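Local coordinates for protein importin subunit beta-1 (Saccharomyces cerevisiae, PDB 5OWU) that carries proteins into the nucleus as the importin beta subunit, joining importin alpha, which recognises the classical nuclear localization signal of the cargo, at residues W290-I300 with L312-S321. Sequence-based numbering, arbitrary orientation.
Sequences WSTICEEEIDI and LQSYNFALSS
The indole of Trp290 meets Phe317 O and Ala318 CA at its edge, near the ring plane, while Ile293 CD1 lies over one face, 3.6 Å above the indole plane and offset toward the rim. The Phe317 ring takes Ile293 CG2 at its edge and Tyr315 CB over one face. These rings help join two consecutive HEAT repeats, helix 280-306 of HEAT 7 and the start of helix 317-332 in HEAT 8. Glu297 bridges them: with CG anti to its carbonyl carbon and an extended chain beyond, its carboxylate arrives at the helix start, its plane turned 19° from that of the Phe317 ring. The syn lone pair of Glu297 OE2 accepts from Phe317 N at 2.7 Å (N-H...O 141°), and Glu297 OE1 takes a weak, longer but straighter bond from Ala318 N (3.3 Å, 162°). Tyr256 and Asn361 also bond this buried carboxylate. A leucine in place of Glu297 would probably leave the amides of Phe317 and Ala318 without these acceptors at the helix start. Ser314 OG closes an ST turn with Asn316 N, and Ile300 CG2 packs against Ser314 CB. A water donates to Glu297 OE1 at 2.6 Å and accepts from Leu319 N.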
ATOM      1  N   TRP A 290     -15.962  -8.986 -11.607  1.00 34.54           N
ATOM      2  CA  TRP A 290     -15.065  -9.611 -12.575  1.00 31.61           C
ATOM      3  C   TRP A 290     -13.619  -9.165 -12.375  1.00 32.10           C
ATOM      4  O   TRP A 290     -12.691  -9.956 -12.609  1.00 27.47           O
ATOM      5  CB  TRP A 290     -15.569  -9.348 -13.993  1.00 27.27           C
ATOM      6  CG  TRP A 290     -16.658 -10.314 -14.318  1.00 37.68           C
ATOM      7  CD1 TRP A 290     -18.004 -10.100 -14.236  1.00 31.56           C
ATOM      8  CD2 TRP A 290     -16.491 -11.675 -14.730  1.00 29.39           C
ATOM      9  NE1 TRP A 290     -18.685 -11.245 -14.582  1.00 30.22           N
ATOM     10  CE2 TRP A 290     -17.778 -12.225 -14.886  1.00 29.71           C
ATOM     11  CE3 TRP A 290     -15.376 -12.484 -14.980  1.00 27.74           C
ATOM     12  CZ2 TRP A 290     -17.980 -13.537 -15.295  1.00 29.05           C
ATOM     13  CZ3 TRP A 290     -15.578 -13.785 -15.378  1.00 29.19           C
ATOM     14  CH2 TRP A 290     -16.872 -14.300 -15.532  1.00 30.77           C
ATOM     15  N   SER A 291     -13.401  -7.939 -11.891  1.00 32.01           N
ATOM     16  CA  SER A 291     -12.049  -7.531 -11.534  1.00 28.63           C
ATOM     17  C   SER A 291     -11.504  -8.392 -10.404  1.00 29.64           C
ATOM     18  O   SER A 291     -10.329  -8.770 -10.419  1.00 29.04           O
ATOM     19  CB  SER A 291     -12.015  -6.050 -11.148  1.00 35.67           C
ATOM     20  OG  SER A 291     -12.197  -5.219 -12.287  1.00 32.44           O
ATOM     21  N   THR A 292     -12.342  -8.717  -9.416  1.00 29.44           N
ATOM     22  CA  THR A 292     -11.891  -9.604  -8.344  1.00 30.90           C
ATOM     23  C   THR A 292     -11.464 -10.953  -8.907  1.00 31.59           C
ATOM     24  O   THR A 292     -10.392 -11.476  -8.564  1.00 33.86           O
ATOM     25  CB  THR A 292     -12.994  -9.780  -7.297  1.00 28.27           C
ATOM     26  OG1 THR A 292     -13.331  -8.507  -6.732  1.00 32.09           O
ATOM     27  CG2 THR A 292     -12.531 -10.685  -6.182  1.00 28.71           C
ATOM     28  N   ILE A 293     -12.286 -11.530  -9.791  1.00 27.69           N
ATOM     29  CA  ILE A 293     -11.900 -12.791 -10.430  1.00 26.36           C
ATOM     30  C   ILE A 293     -10.531 -12.668 -11.094  1.00 29.78           C
ATOM     31  O   ILE A 293      -9.635 -13.500 -10.882  1.00 28.30           O
ATOM     32  CB  ILE A 293     -12.969 -13.228 -11.444  1.00 27.29           C
ATOM     33  CG1 ILE A 293     -14.244 -13.639 -10.706  1.00 30.93           C
ATOM     34  CG2 ILE A 293     -12.457 -14.380 -12.300  1.00 28.34           C
ATOM     35  CD1 ILE A 293     -15.416 -13.958 -11.632  1.00 39.04           C
ATOM     36  N   CYS A 294     -10.364 -11.660 -11.950  1.00 27.19           N
ATOM     37  CA  CYS A 294      -9.092 -11.515 -12.651  1.00 29.25           C
ATOM     38  C   CYS A 294      -7.931 -11.387 -11.671  1.00 28.04           C
ATOM     39  O   CYS A 294      -6.884 -12.012 -11.856  1.00 32.16           O
ATOM     40  CB  CYS A 294      -9.130 -10.306 -13.585  1.00 25.60           C
ATOM     41  SG  CYS A 294     -10.121 -10.562 -15.059  1.00 31.73           S
ATOM     42  N   GLU A 295      -8.093 -10.565 -10.631  1.00 26.68           N
ATOM     43  CA  GLU A 295      -7.013 -10.382  -9.664  1.00 32.88           C
ATOM     44  C   GLU A 295      -6.616 -11.705  -9.027  1.00 41.21           C
ATOM     45  O   GLU A 295      -5.420 -11.980  -8.830  1.00 30.06           O
ATOM     46  CB  GLU A 295      -7.435  -9.383  -8.584  1.00 30.05           C
ATOM     47  CG  GLU A 295      -7.661  -7.979  -9.106  1.00 40.23           C
ATOM     48  CD  GLU A 295      -8.347  -7.086  -8.090  1.00 49.36           C
ATOM     49  OE1 GLU A 295      -8.605  -7.561  -6.965  1.00 51.35           O
ATOM     50  OE2 GLU A 295      -8.634  -5.917  -8.422  1.00 55.11           O
ATOM     51  N   GLU A 296      -7.609 -12.539  -8.697  1.00 33.42           N
ATOM     52  CA  GLU A 296      -7.299 -13.811  -8.055  1.00 35.25           C
ATOM     53  C   GLU A 296      -6.588 -14.746  -9.024  1.00 36.12           C
ATOM     54  O   GLU A 296      -5.640 -15.441  -8.641  1.00 35.26           O
ATOM     55  CB  GLU A 296      -8.574 -14.464  -7.508  1.00 33.57           C
ATOM     56  CG  GLU A 296      -9.227 -13.722  -6.341  1.00 46.63           C
ATOM     57  CD  GLU A 296      -8.262 -13.416  -5.192  1.00 52.06           C
ATOM     58  OE1 GLU A 296      -7.439 -14.291  -4.834  1.00 38.77           O
ATOM     59  OE2 GLU A 296      -8.326 -12.288  -4.655  1.00 43.72           O
ATOM     60  N   GLU A 297      -7.015 -14.768 -10.289  1.00 33.04           N
ATOM     61  CA  GLU A 297      -6.374 -15.670 -11.239  1.00 38.18           C
ATOM     62  C   GLU A 297      -4.964 -15.204 -11.599  1.00 27.48           C
ATOM     63  O   GLU A 297      -4.066 -16.037 -11.806  1.00 32.63           O
ATOM     64  CB  GLU A 297      -7.274 -15.825 -12.468  1.00 34.89           C
ATOM     65  CG  GLU A 297      -8.601 -16.483 -12.070  1.00 32.81           C
ATOM     66  CD  GLU A 297      -9.561 -16.740 -13.216  1.00 36.82           C
ATOM     67  OE1 GLU A 297      -9.453 -16.096 -14.277  1.00 33.64           O
ATOM     68  OE2 GLU A 297     -10.442 -17.602 -13.040  1.00 33.88           O
ATOM     69  N   ILE A 298      -4.732 -13.890 -11.636  1.00 28.32           N
ATOM     70  CA  ILE A 298      -3.371 -13.391 -11.824  1.00 36.36           C
ATOM     71  C   ILE A 298      -2.505 -13.779 -10.632  1.00 32.35           C
ATOM     72  O   ILE A 298      -1.353 -14.205 -10.793  1.00 36.09           O
ATOM     73  CB  ILE A 298      -3.378 -11.868 -12.048  1.00 29.41           C
ATOM     74  CG1 ILE A 298      -4.075 -11.525 -13.365  1.00 32.29           C
ATOM     75  CG2 ILE A 298      -1.938 -11.308 -12.071  1.00 37.12           C
ATOM     76  CD1 ILE A 298      -4.488 -10.055 -13.506  1.00 27.66           C
ATOM     77  N   ASP A 299      -3.043 -13.650  -9.416  1.00 34.06           N
ATOM     78  CA  ASP A 299      -2.260 -14.020  -8.238  1.00 46.57           C
ATOM     79  C   ASP A 299      -1.948 -15.509  -8.226  1.00 45.49           C
ATOM     80  O   ASP A 299      -0.851 -15.915  -7.820  1.00 40.41           O
ATOM     81  CB  ASP A 299      -2.993 -13.619  -6.960  1.00 43.98           C
ATOM     82  CG  ASP A 299      -3.018 -12.118  -6.758  1.00 58.63           C
ATOM     83  OD1 ASP A 299      -2.185 -11.425  -7.386  1.00 63.10           O
ATOM     84  OD2 ASP A 299      -3.864 -11.633  -5.976  1.00 61.61           O
ATOM     85  N   ILE A 300      -2.896 -16.338  -8.674  1.00 38.67           N
ATOM     86  CA  ILE A 300      -2.640 -17.773  -8.781  1.00 41.69           C
ATOM     87  C   ILE A 300      -1.499 -18.024  -9.755  1.00 47.92           C
ATOM     88  O   ILE A 300      -0.565 -18.781  -9.463  1.00 46.29           O
ATOM     89  CB  ILE A 300      -3.918 -18.521  -9.210  1.00 38.10           C
ATOM     90  CG1 ILE A 300      -4.969 -18.454  -8.100  1.00 42.24           C
ATOM     91  CG2 ILE A 300      -3.612 -19.985  -9.560  1.00 37.71           C
ATOM     92  CD1 ILE A 300      -6.361 -18.909  -8.541  1.00 44.16           C
ATOM     93  N   LEU A 312      -2.553 -24.693  -5.554  1.00 78.02           N
ATOM     94  CA  LEU A 312      -3.514 -23.761  -6.131  1.00 75.52           C
ATOM     95  C   LEU A 312      -3.725 -24.043  -7.613  1.00 69.70           C
ATOM     96  O   LEU A 312      -2.785 -24.361  -8.343  1.00 70.80           O
ATOM     97  CB  LEU A 312      -3.038 -22.317  -5.942  1.00 69.74           C
ATOM     98  CG  LEU A 312      -3.151 -21.690  -4.551  1.00 76.85           C
ATOM     99  CD1 LEU A 312      -2.642 -20.254  -4.595  1.00 72.09           C
ATOM    100  CD2 LEU A 312      -4.583 -21.734  -4.024  1.00 77.24           C
ATOM    101  N   GLN A 313      -4.976 -23.916  -8.049  1.00 63.18           N
ATOM    102  CA  GLN A 313      -5.349 -24.161  -9.436  1.00 62.60           C
ATOM    103  C   GLN A 313      -6.327 -23.090  -9.891  1.00 51.63           C
ATOM    104  O   GLN A 313      -7.301 -22.795  -9.191  1.00 48.60           O
ATOM    105  CB  GLN A 313      -5.975 -25.553  -9.601  1.00 70.18           C
ATOM    106  CG  GLN A 313      -7.045 -25.882  -8.559  1.00 73.42           C
ATOM    107  CD  GLN A 313      -7.887 -27.094  -8.931  1.00 81.16           C
ATOM    108  OE1 GLN A 313      -7.865 -27.559 -10.072  1.00 74.52           O
ATOM    109  NE2 GLN A 313      -8.639 -27.608  -7.963  1.00 86.05           N
ATOM    110  N   SER A 314      -6.070 -22.507 -11.056  1.00 45.24           N
ATOM    111  CA  SER A 314      -7.021 -21.584 -11.655  1.00 44.10           C
ATOM    112  C   SER A 314      -8.089 -22.361 -12.411  1.00 36.21           C
ATOM    113  O   SER A 314      -7.794 -23.350 -13.087  1.00 44.98           O
ATOM    114  CB  SER A 314      -6.314 -20.614 -12.599  1.00 40.60           C
ATOM    115  OG  SER A 314      -7.233 -19.706 -13.189  1.00 37.24           O
ATOM    116  N   TYR A 315      -9.334 -21.920 -12.272  1.00 33.59           N
ATOM    117  CA  TYR A 315     -10.434 -22.410 -13.088  1.00 37.43           C
ATOM    118  C   TYR A 315     -10.607 -21.617 -14.375  1.00 41.13           C
ATOM    119  O   TYR A 315     -11.466 -21.972 -15.188  1.00 35.85           O
ATOM    120  CB  TYR A 315     -11.739 -22.379 -12.288  1.00 32.00           C
ATOM    121  CG  TYR A 315     -11.705 -23.239 -11.049  1.00 35.80           C
ATOM    122  CD1 TYR A 315     -11.457 -24.604 -11.132  1.00 37.80           C
ATOM    123  CD2 TYR A 315     -11.933 -22.691  -9.798  1.00 35.10           C
ATOM    124  CE1 TYR A 315     -11.422 -25.399  -9.992  1.00 44.80           C
ATOM    125  CE2 TYR A 315     -11.905 -23.474  -8.656  1.00 39.58           C
ATOM    126  CZ  TYR A 315     -11.648 -24.827  -8.759  1.00 40.23           C
ATOM    127  OH  TYR A 315     -11.617 -25.601  -7.620  1.00 45.43           O
ATOM    128  N   ASN A 316      -9.830 -20.546 -14.571  1.00 31.97           N
ATOM    129  CA  ASN A 316      -9.838 -19.804 -15.829  1.00 38.72           C
ATOM    130  C   ASN A 316     -11.224 -19.242 -16.133  1.00 37.51           C
ATOM    131  O   ASN A 316     -11.708 -19.314 -17.264  1.00 34.41           O
ATOM    132  CB  ASN A 316      -9.341 -20.682 -16.982  1.00 46.80           C
ATOM    133  CG  ASN A 316      -7.890 -21.097 -16.816  1.00 49.49           C
ATOM    134  OD1 ASN A 316      -7.021 -20.262 -16.573  1.00 48.13           O
ATOM    135  ND2 ASN A 316      -7.624 -22.392 -16.927  1.00 47.12           N
ATOM    136  N   PHE A 317     -11.868 -18.680 -15.109  1.00 35.38           N
ATOM    137  CA  PHE A 317     -13.177 -18.054 -15.290  1.00 34.31           C
ATOM    138  C   PHE A 317     -13.121 -16.935 -16.324  1.00 36.25           C
ATOM    139  O   PHE A 317     -13.978 -16.847 -17.213  1.00 35.25           O
ATOM    140  CB  PHE A 317     -13.679 -17.491 -13.955  1.00 32.46           C
ATOM    141  CG  PHE A 317     -14.005 -18.541 -12.922  1.00 32.15           C
ATOM    142  CD1 PHE A 317     -14.760 -19.656 -13.256  1.00 29.62           C
ATOM    143  CD2 PHE A 317     -13.570 -18.397 -11.612  1.00 33.44           C
ATOM    144  CE1 PHE A 317     -15.065 -20.613 -12.303  1.00 34.94           C
ATOM    145  CE2 PHE A 317     -13.870 -19.353 -10.654  1.00 38.83           C
ATOM    146  CZ  PHE A 317     -14.622 -20.463 -11.003  1.00 42.13           C
ATOM    147  N   ALA A 318     -12.141 -16.039 -16.192  1.00 28.85           N
ATOM    148  CA  ALA A 318     -12.056 -14.887 -17.079  1.00 29.74           C
ATOM    149  C   ALA A 318     -11.795 -15.327 -18.513  1.00 29.40           C
ATOM    150  O   ALA A 318     -12.497 -14.909 -19.440  1.00 32.49           O
ATOM    151  CB  ALA A 318     -10.962 -13.934 -16.598  1.00 32.92           C
ATOM    152  N   LEU A 319     -10.796 -16.191 -18.706  1.00 30.36           N
ATOM    153  CA  LEU A 319     -10.449 -16.646 -20.049  1.00 30.69           C
ATOM    154  C   LEU A 319     -11.670 -17.201 -20.774  1.00 38.34           C
ATOM    155  O   LEU A 319     -11.981 -16.792 -21.896  1.00 37.93           O
ATOM    156  CB  LEU A 319      -9.344 -17.699 -19.964  1.00 35.61           C
ATOM    157  CG  LEU A 319      -8.768 -18.187 -21.294  1.00 45.61           C
ATOM    158  CD1 LEU A 319      -8.041 -17.065 -21.992  1.00 40.18           C
ATOM    159  CD2 LEU A 319      -7.835 -19.367 -21.086  1.00 46.98           C
ATOM    160  N   SER A 320     -12.394 -18.117 -20.124  1.00 43.19           N
ATOM    161  CA  SER A 320     -13.542 -18.761 -20.754  1.00 47.72           C
ATOM    162  C   SER A 320     -14.656 -17.772 -21.068  1.00 43.36           C
ATOM    163  O   SER A 320     -15.429 -17.994 -22.003  1.00 47.84           O
ATOM    164  CB  SER A 320     -14.089 -19.856 -19.840  1.00 52.61           C
ATOM    165  OG  SER A 320     -13.085 -20.792 -19.484  1.00 42.07           O
ATOM    166  N   SER A 321     -14.773 -16.698 -20.291  1.00 32.97           N
ATOM    167  CA  SER A 321     -15.911 -15.789 -20.378  1.00 37.09           C
ATOM    168  C   SER A 321     -15.652 -14.561 -21.244  1.00 38.26           C
ATOM    169  O   SER A 321     -16.560 -13.738 -21.405  1.00 33.03           O
ATOM    170  CB  SER A 321     -16.308 -15.328 -18.976  1.00 48.00           C
ATOM    171  OG  SER A 321     -16.458 -16.428 -18.099  1.00 35.83           O
TER
HETATM  172  O   HOH W   1      -8.786 -16.811 -16.739  1.00 31.14           O
HETATM  173  O   HOH W   2      -4.470 -17.860 -13.549  1.00 56.82           O